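PDB 4YMU: ABC-type amino acid transport system, permease component from Caldanaerobacter subterraneus subsp. tengcongensis MB4, which probably moves amino acids across the cell membrane as the transmembrane subunit of an ABC transporter, and binds arginine within its helices. Local coordinates for residues Met1-Tyr11 against Val181-Ile191; Gly37-Met45 against Val103-Ile111. All coordinates share one frame; numbering follows the deposited sequence.

Contact 1 of 2, residues Met1-Tyr11 against Val181-Ile191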
loop_
_atom_site.group_PDB
_atom_site.type_symbol
_atom_site.label_atom_id
_atom_site.label_comp_id
_atom_site.label_asym_id
_atom_site.label_seq_id
_atom_site.Cartn_x
_atom_site.Cartn_y
_atom_site.Cartn_z
ATOM N N MET C 1 -11.442 25.898 -44.468
ATOM C CA MET C 1 -12.709 25.884 -45.190
ATOM C C MET C 1 -13.781 25.216 -44.335
ATOM O O MET C 1 -14.280 25.806 -43.374
ATOM C CB MET C 1 -12.559 25.142 -46.524
ATOM C CG MET C 1 -13.640 25.475 -47.553
ATOM S SD MET C 1 -13.709 24.270 -48.900
ATOM C CE MET C 1 -11.969 24.044 -49.279
ATOM N N THR C 2 -14.145 23.994 -44.719
ATOM C CA THR C 2 -14.939 23.090 -43.894
ATOM C C THR C 2 -14.215 21.751 -43.857
ATOM O O THR C 2 -13.384 21.479 -44.724
ATOM C CB THR C 2 -16.313 22.863 -44.507
ATOM O OG1 THR C 2 -16.187 22.797 -45.933
ATOM C CG2 THR C 2 -17.248 23.999 -44.138
ATOM N N VAL C 3 -14.544 20.903 -42.886
ATOM C CA VAL C 3 -13.764 19.678 -42.653
ATOM C C VAL C 3 -13.896 18.660 -43.796
ATOM O O VAL C 3 -14.977 18.473 -44.347
ATOM C CB VAL C 3 -14.045 19.038 -41.241
ATOM C CG1 VAL C 3 -15.126 19.801 -40.498
ATOM C CG2 VAL C 3 -14.388 17.554 -41.347
ATOM N N ASP C 4 -12.783 18.029 -44.159
ATOM C CA ASP C 4 -12.763 17.061 -45.250
ATOM C C ASP C 4 -11.787 15.954 -44.892
ATOM O O ASP C 4 -10.592 16.062 -45.173
ATOM C CB ASP C 4 -12.328 17.750 -46.555
ATOM C CG ASP C 4 -12.374 16.821 -47.781
ATOM O OD1 ASP C 4 -12.030 15.621 -47.680
ATOM O OD2 ASP C 4 -12.749 17.310 -48.869
ATOM N N PHE C 5 -12.284 14.881 -44.291
ATOM C CA PHE C 5 -11.396 13.793 -43.897
ATOM C C PHE C 5 -11.050 12.884 -45.081
ATOM O O PHE C 5 -10.031 12.190 -45.075
ATOM C CB PHE C 5 -11.969 13.005 -42.709
ATOM C CG PHE C 5 -11.702 13.652 -41.374
ATOM C CD1 PHE C 5 -10.473 13.504 -40.750
ATOM C CD2 PHE C 5 -12.670 14.428 -40.753
ATOM C CE1 PHE C 5 -10.224 14.107 -39.519
ATOM C CE2 PHE C 5 -12.424 15.038 -39.525
ATOM C CZ PHE C 5 -11.204 14.880 -38.910
ATOM N N LEU C 6 -11.882 12.909 -46.115
ATOM C CA LEU C 6 -11.640 12.043 -47.262
ATOM C C LEU C 6 -10.379 12.482 -47.997
ATOM O O LEU C 6 -9.604 11.651 -48.479
ATOM C CB LEU C 6 -12.836 12.051 -48.215
ATOM C CG LEU C 6 -14.176 11.534 -47.683
ATOM C CD1 LEU C 6 -14.914 12.595 -46.850
ATOM C CD2 LEU C 6 -15.037 11.022 -48.827
ATOM N N SER C 7 -10.173 13.796 -48.061
ATOM C CA SER C 7 -8.990 14.375 -48.691
ATOM C C SER C 7 -7.728 13.875 -48.015
ATOM O O SER C 7 -6.654 13.841 -48.616
ATOM C CB SER C 7 -9.052 15.898 -48.599
ATOM O OG SER C 7 -9.322 16.304 -47.266
ATOM N N MET C 8 -7.888 13.488 -46.754
ATOM C CA MET C 8 -6.808 13.012 -45.905
ATOM C C MET C 8 -6.410 11.580 -46.245
ATOM O O MET C 8 -5.263 11.184 -46.016
ATOM C CB MET C 8 -7.250 13.114 -44.450
ATOM C CG MET C 8 -6.210 13.628 -43.489
ATOM S SD MET C 8 -5.284 15.051 -44.055
ATOM C CE MET C 8 -6.620 16.183 -44.428
ATOM N N VAL C 9 -7.358 10.816 -46.793
ATOM C CA VAL C 9 -7.140 9.394 -47.097
ATOM C C VAL C 9 -5.855 9.133 -47.879
ATOM O O VAL C 9 -5.065 8.265 -47.517
ATOM C CB VAL C 9 -8.336 8.764 -47.862
ATOM C CG1 VAL C 9 -8.022 7.317 -48.248
ATOM C CG2 VAL C 9 -9.610 8.836 -47.031
ATOM N N LYS C 10 -5.646 9.919 -48.931
ATOM C CA LYS C 10 -4.503 9.764 -49.830
ATOM C C LYS C 10 -3.166 9.951 -49.127
ATOM O O LYS C 10 -2.120 9.595 -49.667
ATOM C CB LYS C 10 -4.631 10.736 -51.007
ATOM C CG LYS C 10 -4.306 12.183 -50.667
ATOM C CD LYS C 10 -4.416 13.089 -51.893
ATOM C CE LYS C 10 -5.863 13.344 -52.254
ATOM N NZ LYS C 10 -6.536 14.264 -51.297
ATOM N N TYR C 11 -3.202 10.522 -47.927
ATOM C CA TYR C 11 -1.982 10.775 -47.166
ATOM C C TYR C 11 -1.653 9.647 -46.187
ATOM O O TYR C 11 -0.662 9.718 -45.446
ATOM C CB TYR C 11 -2.078 12.117 -46.446
ATOM C CG TYR C 11 -2.188 13.258 -47.421
ATOM C CD1 TYR C 11 -1.095 13.645 -48.184
ATOM C CD2 TYR C 11 -3.384 13.935 -47.592
ATOM C CE1 TYR C 11 -1.187 14.675 -49.089
ATOM C CE2 TYR C 11 -3.487 14.967 -48.490
ATOM C CZ TYR C 11 -2.383 15.337 -49.235
ATOM O OH TYR C 11 -2.483 16.369 -50.134
ATOM N N VAL C 181 0.388 20.983 -48.292
ATOM C CA VAL C 181 -0.175 20.642 -49.587
ATOM C C VAL C 181 -1.690 20.733 -49.564
ATOM O O VAL C 181 -2.339 20.686 -50.613
ATOM C CB VAL C 181 0.260 19.213 -49.985
ATOM C CG1 VAL C 181 -0.196 18.862 -51.390
ATOM C CG2 VAL C 181 1.764 19.086 -49.870
ATOM N N THR C 182 -2.265 20.935 -48.381
ATOM C CA THR C 182 -3.726 20.943 -48.280
ATOM C C THR C 182 -4.229 22.201 -47.595
ATOM O O THR C 182 -5.408 22.565 -47.721
ATOM C CB THR C 182 -4.269 19.697 -47.502
ATOM O OG1 THR C 182 -3.801 19.709 -46.141
ATOM C CG2 THR C 182 -3.840 18.404 -48.183
ATOM N N TYR C 183 -3.319 22.867 -46.887
ATOM C CA TYR C 183 -3.644 24.021 -46.042
ATOM C C TYR C 183 -4.537 23.614 -44.858
ATOM O O TYR C 183 -5.071 24.466 -44.142
ATOM C CB TYR C 183 -4.251 25.172 -46.866
ATOM C CG TYR C 183 -3.405 25.551 -48.072
ATOM C CD1 TYR C 183 -2.388 26.488 -47.971
ATOM C CD2 TYR C 183 -3.604 24.937 -49.304
ATOM C CE1 TYR C 183 -1.611 26.818 -49.069
ATOM C CE2 TYR C 183 -2.837 25.257 -50.400
ATOM C CZ TYR C 183 -1.839 26.198 -50.286
ATOM O OH TYR C 183 -1.070 26.520 -51.397
ATOM N N ARG C 184 -4.632 22.305 -44.625
ATOM C CA ARG C 184 -5.452 21.760 -43.546
ATOM C C ARG C 184 -4.593 21.210 -42.411
ATOM O O ARG C 184 -3.771 20.316 -42.616
ATOM C CB ARG C 184 -6.376 20.656 -44.073
ATOM C CG ARG C 184 -7.434 21.138 -45.045
ATOM C CD ARG C 184 -8.357 20.014 -45.492
ATOM N NE ARG C 184 -9.478 20.524 -46.279
ATOM C CZ ARG C 184 -10.523 21.172 -45.770
ATOM N NH1 ARG C 184 -10.594 21.406 -44.468
ATOM N NH2 ARG C 184 -11.493 21.603 -46.563
ATOM N N TYR C 185 -4.791 21.767 -41.218
ATOM C CA TYR C 185 -4.095 21.321 -40.014
ATOM C C TYR C 185 -4.997 20.430 -39.167
ATOM O O TYR C 185 -4.566 19.382 -38.705
ATOM C CB TYR C 185 -3.665 22.521 -39.169
ATOM C CG TYR C 185 -2.261 23.004 -39.424
ATOM C CD1 TYR C 185 -1.187 22.146 -39.293
ATOM C CD2 TYR C 185 -2.006 24.333 -39.783
ATOM C CE1 TYR C 185 0.111 22.583 -39.515
ATOM C CE2 TYR C 185 -0.718 24.781 -40.004
ATOM C CZ TYR C 185 0.341 23.902 -39.869
ATOM O OH TYR C 185 1.636 24.318 -40.088
ATOM N N PHE C 186 -6.236 20.879 -38.972
ATOM C CA PHE C 186 -7.238 20.200 -38.157
ATOM C C PHE C 186 -7.327 18.698 -38.383
ATOM O O PHE C 186 -6.990 17.905 -37.499
ATOM C CB PHE C 186 -8.608 20.822 -38.414
ATOM C CG PHE C 186 -9.708 20.238 -37.582
ATOM C CD1 PHE C 186 -10.021 20.786 -36.344
ATOM C CD2 PHE C 186 -10.440 19.144 -38.031
ATOM C CE1 PHE C 186 -11.044 20.255 -35.567
ATOM C CE2 PHE C 186 -11.465 18.605 -37.256
ATOM C CZ PHE C 186 -11.766 19.165 -36.026
ATOM N N GLU C 187 -7.795 18.312 -39.563
ATOM C CA GLU C 187 -8.048 16.903 -39.850
ATOM C C GLU C 187 -6.831 15.968 -39.657
ATOM O O GLU C 187 -6.956 14.920 -39.015
ATOM C CB GLU C 187 -8.741 16.721 -41.219
ATOM C CG GLU C 187 -8.562 17.885 -42.193
ATOM C CD GLU C 187 -9.621 18.980 -42.058
ATOM O OE1 GLU C 187 -9.276 20.113 -41.657
ATOM O OE2 GLU C 187 -10.797 18.729 -42.391
ATOM N N PRO C 188 -5.644 16.348 -40.166
ATOM C CA PRO C 188 -4.504 15.453 -39.894
ATOM C C PRO C 188 -4.099 15.385 -38.404
ATOM O O PRO C 188 -3.550 14.379 -37.964
ATOM C CB PRO C 188 -3.368 16.056 -40.743
ATOM C CG PRO C 188 -3.763 17.465 -40.942
ATOM C CD PRO C 188 -5.260 17.473 -41.032
ATOM N N TYR C 189 -4.359 16.445 -37.646
ATOM C CA TYR C 189 -4.067 16.435 -36.226
ATOM C C TYR C 189 -5.035 15.498 -35.512
ATOM O O TYR C 189 -4.608 14.689 -34.700
ATOM C CB TYR C 189 -4.114 17.845 -35.627
ATOM C CG TYR C 189 -2.788 18.552 -35.725
ATOM C CD1 TYR C 189 -1.612 17.905 -35.366
ATOM C CD2 TYR C 189 -2.698 19.852 -36.236
ATOM C CE1 TYR C 189 -0.388 18.549 -35.463
ATOM C CE2 TYR C 189 -1.478 20.501 -36.355
ATOM C CZ TYR C 189 -0.325 19.848 -35.975
ATOM O OH TYR C 189 0.897 20.484 -36.093
ATOM N N ILE C 190 -6.330 15.617 -35.809
ATOM C CA ILE C 190 -7.308 14.676 -35.285
ATOM C C ILE C 190 -6.881 13.243 -35.592
ATOM O O ILE C 190 -6.829 12.395 -34.697
ATOM C CB ILE C 190 -8.691 14.911 -35.867
ATOM C CG1 ILE C 190 -9.268 16.227 -35.343
ATOM C CG2 ILE C 190 -9.588 13.748 -35.549
ATOM C CD1 ILE C 190 -9.580 16.231 -33.867
ATOM N N ILE C 191 -6.541 12.982 -36.851
ATOM C CA ILE C 191 -6.123 11.641 -37.258
ATOM C C ILE C 191 -4.897 11.157 -36.487
ATOM O O ILE C 191 -4.812 9.997 -36.075
ATOM C CB ILE C 191 -5.846 11.587 -38.773
ATOM C CG1 ILE C 191 -7.160 11.731 -39.536
ATOM C CG2 ILE C 191 -5.130 10.299 -39.170
ATOM C CD1 ILE C 191 -7.022 11.441 -41.003
#

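Contact 2 of 2, residues Gly37-Met45 against Val103-Ile111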
loop_
_atom_site.group_PDB
_atom_site.type_symbol
_atom_site.label_atom_id
_atom_site.label_comp_id
_atom_site.label_asym_id
_atom_site.label_seq_id
_atom_site.Cartn_x
_atom_site.Cartn_y
_atom_site.Cartn_z
ATOM N N GLY C 37 19.929 3.276 -17.711
ATOM C CA GLY C 37 19.235 3.399 -16.434
ATOM C C GLY C 37 19.717 2.405 -15.392
ATOM O O GLY C 37 19.949 2.778 -14.238
ATOM N N LEU C 38 19.883 1.151 -15.815
ATOM C CA LEU C 38 20.437 0.084 -14.981
ATOM C C LEU C 38 21.812 0.464 -14.449
ATOM O O LEU C 38 22.123 0.284 -13.271
ATOM C CB LEU C 38 20.559 -1.203 -15.805
ATOM C CG LEU C 38 21.322 -2.371 -15.172
ATOM C CD1 LEU C 38 20.741 -2.757 -13.812
ATOM C CD2 LEU C 38 21.328 -3.568 -16.119
ATOM N N PHE C 39 22.627 1.004 -15.343
ATOM C CA PHE C 39 23.988 1.379 -15.037
ATOM C C PHE C 39 23.978 2.501 -14.014
ATOM O O PHE C 39 24.774 2.512 -13.075
ATOM C CB PHE C 39 24.659 1.835 -16.330
ATOM C CG PHE C 39 26.136 1.623 -16.356
ATOM C CD1 PHE C 39 26.660 0.354 -16.576
ATOM C CD2 PHE C 39 27.007 2.693 -16.201
ATOM C CE1 PHE C 39 28.038 0.153 -16.615
ATOM C CE2 PHE C 39 28.384 2.502 -16.242
ATOM C CZ PHE C 39 28.901 1.232 -16.449
ATOM N N ILE C 40 23.058 3.440 -14.201
ATOM C CA ILE C 40 22.944 4.587 -13.315
ATOM C C ILE C 40 22.541 4.122 -11.919
ATOM O O ILE C 40 23.039 4.638 -10.917
ATOM C CB ILE C 40 21.888 5.594 -13.820
ATOM C CG1 ILE C 40 22.264 6.149 -15.192
ATOM C CG2 ILE C 40 21.752 6.762 -12.850
ATOM C CD1 ILE C 40 23.451 7.053 -15.152
ATOM N N ALA C 41 21.644 3.140 -11.868
ATOM C CA ALA C 41 21.128 2.620 -10.602
ATOM C C ALA C 41 22.246 1.962 -9.791
ATOM O O ALA C 41 22.396 2.235 -8.598
ATOM C CB ALA C 41 20.007 1.633 -10.862
ATOM N N LEU C 42 23.027 1.110 -10.460
ATOM C CA LEU C 42 24.184 0.439 -9.870
ATOM C C LEU C 42 25.159 1.435 -9.247
ATOM O O LEU C 42 25.732 1.188 -8.186
ATOM C CB LEU C 42 24.901 -0.398 -10.935
ATOM C CG LEU C 42 24.535 -1.883 -11.032
ATOM C CD1 LEU C 42 23.238 -2.160 -10.319
ATOM C CD2 LEU C 42 24.449 -2.367 -12.467
ATOM N N MET C 43 25.340 2.563 -9.920
ATOM C CA MET C 43 26.188 3.630 -9.420
ATOM C C MET C 43 25.653 4.217 -8.123
ATOM O O MET C 43 26.418 4.569 -7.224
ATOM C CB MET C 43 26.298 4.738 -10.457
ATOM C CG MET C 43 27.204 4.411 -11.614
ATOM S SD MET C 43 27.609 5.904 -12.539
ATOM C CE MET C 43 27.948 5.184 -14.137
ATOM N N LYS C 44 24.333 4.340 -8.038
ATOM C CA LYS C 44 23.700 4.971 -6.883
ATOM C C LYS C 44 23.770 4.030 -5.679
ATOM O O LYS C 44 23.603 4.451 -4.535
ATOM C CB LYS C 44 22.243 5.311 -7.209
ATOM C CG LYS C 44 21.612 6.377 -6.330
ATOM C CD LYS C 44 20.132 6.492 -6.655
ATOM C CE LYS C 44 19.420 7.543 -5.812
ATOM N NZ LYS C 44 18.042 7.814 -6.344
ATOM N N MET C 45 24.056 2.760 -5.946
ATOM C CA MET C 45 24.185 1.756 -4.899
ATOM C C MET C 45 25.625 1.625 -4.414
ATOM O O MET C 45 25.890 0.950 -3.417
ATOM C CB MET C 45 23.699 0.406 -5.414
ATOM C CG MET C 45 22.255 0.412 -5.843
ATOM S SD MET C 45 21.788 -1.127 -6.654
ATOM C CE MET C 45 20.184 -0.646 -7.310
ATOM N N VAL C 103 14.081 5.448 -15.471
ATOM C CA VAL C 103 14.302 4.013 -15.337
ATOM C C VAL C 103 15.160 3.661 -14.120
ATOM O O VAL C 103 14.876 2.689 -13.403
ATOM C CB VAL C 103 14.881 3.410 -16.624
ATOM C CG1 VAL C 103 15.543 2.055 -16.358
ATOM C CG2 VAL C 103 13.783 3.287 -17.669
ATOM N N ALA C 104 16.197 4.458 -13.881
ATOM C CA ALA C 104 17.003 4.301 -12.678
ATOM C C ALA C 104 16.109 4.345 -11.426
ATOM O O ALA C 104 16.209 3.475 -10.522
ATOM C CB ALA C 104 18.068 5.387 -12.615
ATOM N N GLU C 105 15.219 5.341 -11.379
ATOM C CA GLU C 105 14.297 5.404 -10.243
ATOM C C GLU C 105 13.392 4.186 -10.161
ATOM O O GLU C 105 13.166 3.638 -9.074
ATOM C CB GLU C 105 13.439 6.662 -10.267
ATOM C CG GLU C 105 13.845 7.635 -9.206
ATOM C CD GLU C 105 14.112 6.942 -7.890
ATOM O OE1 GLU C 105 13.130 6.552 -7.198
ATOM O OE2 GLU C 105 15.317 6.767 -7.572
ATOM N N ILE C 106 12.894 3.755 -11.314
ATOM C CA ILE C 106 12.030 2.591 -11.363
ATOM C C ILE C 106 12.717 1.368 -10.742
ATOM O O ILE C 106 12.112 0.633 -9.951
ATOM C CB ILE C 106 11.578 2.290 -12.798
ATOM C CG1 ILE C 106 10.299 3.055 -13.113
ATOM C CG2 ILE C 106 11.326 0.804 -13.000
ATOM C CD1 ILE C 106 10.010 3.126 -14.599
ATOM N N ILE C 107 13.983 1.169 -11.078
ATOM C CA ILE C 107 14.724 0.048 -10.522
ATOM C C ILE C 107 14.858 0.165 -9.008
ATOM O O ILE C 107 14.553 -0.800 -8.268
ATOM C CB ILE C 107 16.106 -0.089 -11.160
ATOM C CG1 ILE C 107 15.965 -0.420 -12.655
ATOM C CG2 ILE C 107 16.941 -1.126 -10.399
ATOM C CD1 ILE C 107 17.294 -0.534 -13.379
ATOM N N ARG C 108 15.305 1.337 -8.546
ATOM C CA ARG C 108 15.458 1.534 -7.100
ATOM C C ARG C 108 14.170 1.234 -6.332
ATOM O O ARG C 108 14.201 0.669 -5.234
ATOM C CB ARG C 108 15.934 2.948 -6.774
ATOM C CG ARG C 108 16.425 3.098 -5.352
ATOM C CD ARG C 108 16.242 4.518 -4.867
ATOM N NE ARG C 108 14.888 4.997 -5.136
ATOM C CZ ARG C 108 13.791 4.575 -4.517
ATOM N NH1 ARG C 108 13.863 3.650 -3.568
ATOM N NH2 ARG C 108 12.609 5.078 -4.855
ATOM N N ALA C 109 13.040 1.587 -6.934
ATOM C CA ALA C 109 11.766 1.440 -6.254
ATOM C C ALA C 109 11.239 0.012 -6.358
ATOM O O ALA C 109 10.494 -0.439 -5.490
ATOM C CB ALA C 109 10.760 2.407 -6.813
ATOM N N GLY C 110 11.634 -0.699 -7.407
ATOM C CA GLY C 110 11.190 -2.067 -7.584
ATOM C C GLY C 110 11.916 -2.938 -6.580
ATOM O O GLY C 110 11.397 -3.964 -6.131
ATOM N N ILE C 111 13.144 -2.534 -6.259
ATOM C CA ILE C 111 13.911 -3.194 -5.220
ATOM C C ILE C 111 13.373 -2.818 -3.842
ATOM O O ILE C 111 13.165 -3.679 -3.000
ATOM C CB ILE C 111 15.393 -2.832 -5.310
ATOM C CG1 ILE C 111 15.992 -3.401 -6.598
ATOM C CG2 ILE C 111 16.153 -3.366 -4.113
ATOM C CD1 ILE C 111 17.460 -3.002 -6.824
#

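Contact 1 of 2, residues Met1-Tyr11 against Val181-Ile191
The N-terminal segment Met1-Tyr11 of the permease folds over the turn between helices 174-182 and 186-214, where Arg184 and Glu187 take hold of its backbone. The guanidinium of Arg184 turns its edge to the carbonyl of Thr2: NH2 lies 2.6 Å and NH1 2.8 Å from Thr2 O, both bonds weak because they are bent, at 126° and 122°. CB of Asp4 lies over one face of that guanidinium, toward its rim. Glu187 accepts from the loop as well: Asp4 N donates to Glu187 OE2 over 2.7 Å at 161°, nearly along the C-O axis. Arg184 NH1 and Glu187 OE1 form a salt bridge whose hydrogen bond is weak, and OE1 also has a weak bond from Gln80 of the second subunit, so the two carboxylate oxygens serve different partners. Asp4 caps the short, weakly bonded helix 6-9 by accepting from Ser7 N at its OD1, on the syn side but tilted well out of the carboxylate plane.

Beside these polar contacts, Phe5 receives Glu187 CB over one face, 3.8 Å from the ring centroid, a CH-pi contact, while Ile191 CG1 lies near the ring plane. Met8 is buried; bends at chi2 and chi3 fold its chain so that SD meets Pro188 CD and CE reaches Glu187 CG, while CG touches Ile191 CD1 at 3.4 Å. Farther along, CG2 of Thr182 approaches the hydroxyl end of Tyr11. OG1 of Thr182 accepts from Arg184 N, 3.1 Å away, and is also hydrogen-bonded to Ile178 O. Phe15 of helix 12-44 adds to the apolar side, and Phe186 stacks edge-to-face on Phe81 of the second subunit. The arrangement combines an N-terminal capped helical turn with an ST turn at the bend between two helices.

Contact 2 of 2, residues Gly37-Met45 against Val103-Ile111
Helices 12-44 and 87-112 of the transmembrane bundle pack here at a small-residue crossing, their local axes 7.9 Å apart and inclined at -56°. The backbones come closest where Gly37 faces Ala104, with CA atoms 4.5 Å apart. Ala104 CB rests 3.6 Å from Gly37 O and also meets Ile40 CG2, while Val103 CG1 lies against Gly37 CA. Ile107 fills the next position: with CG1 anti to its carbonyl carbon (chi1 -64°) and the chain then extended, CD1 reaches 3.6 Å from Leu38 CA, and the CG2 branch turns to Ala41 CB. Toward the C-terminal ends Met45 CE and Ile111 CD1 meet tip to tip at 3.6 Å.

A charged network borders this apolar strip. Lys44 stretches out fully, every torsion beyond CG near 180°, to bring NZ within 3.2 Å of Glu105 OE2, a weak bond within a salt bridge. Glu105 is held mainly from its own helix: Arg108 grips it side-on, NH2 to OE1 at 2.8 Å and NE to OE2 at 3.0 Å, both through syn lone pairs and close to the guanidinium plane. Arg108 NH1 has a further partner in Gln112. The carboxylate thus lies between two cations, which would probably favour its ionised form and offset the proximity of Lys44 to Arg108, so that a weak charged link between the helices adds to their apolar packing.

Contacts 1 and 2 lie on opposite sides of the chain's centre, with their centres 45 Å and their nearest atoms about 27 Å apart, so they do not touch. Helix 12-44 nevertheless connects them: it follows the short helix 6-9 of contact 1 and carries Gly37-Met45 of contact 2 near its far end. Along the chain, contact 2 is nested within the loop closed by contact 1. Contact 2 lies near a bound arginine, the Val103 side chain being about 7 Å from it, and Val103 follows the pocket residue Tyr102. Contact 1 adjoins the second subunit, whereas no other protein chain touches contact 2.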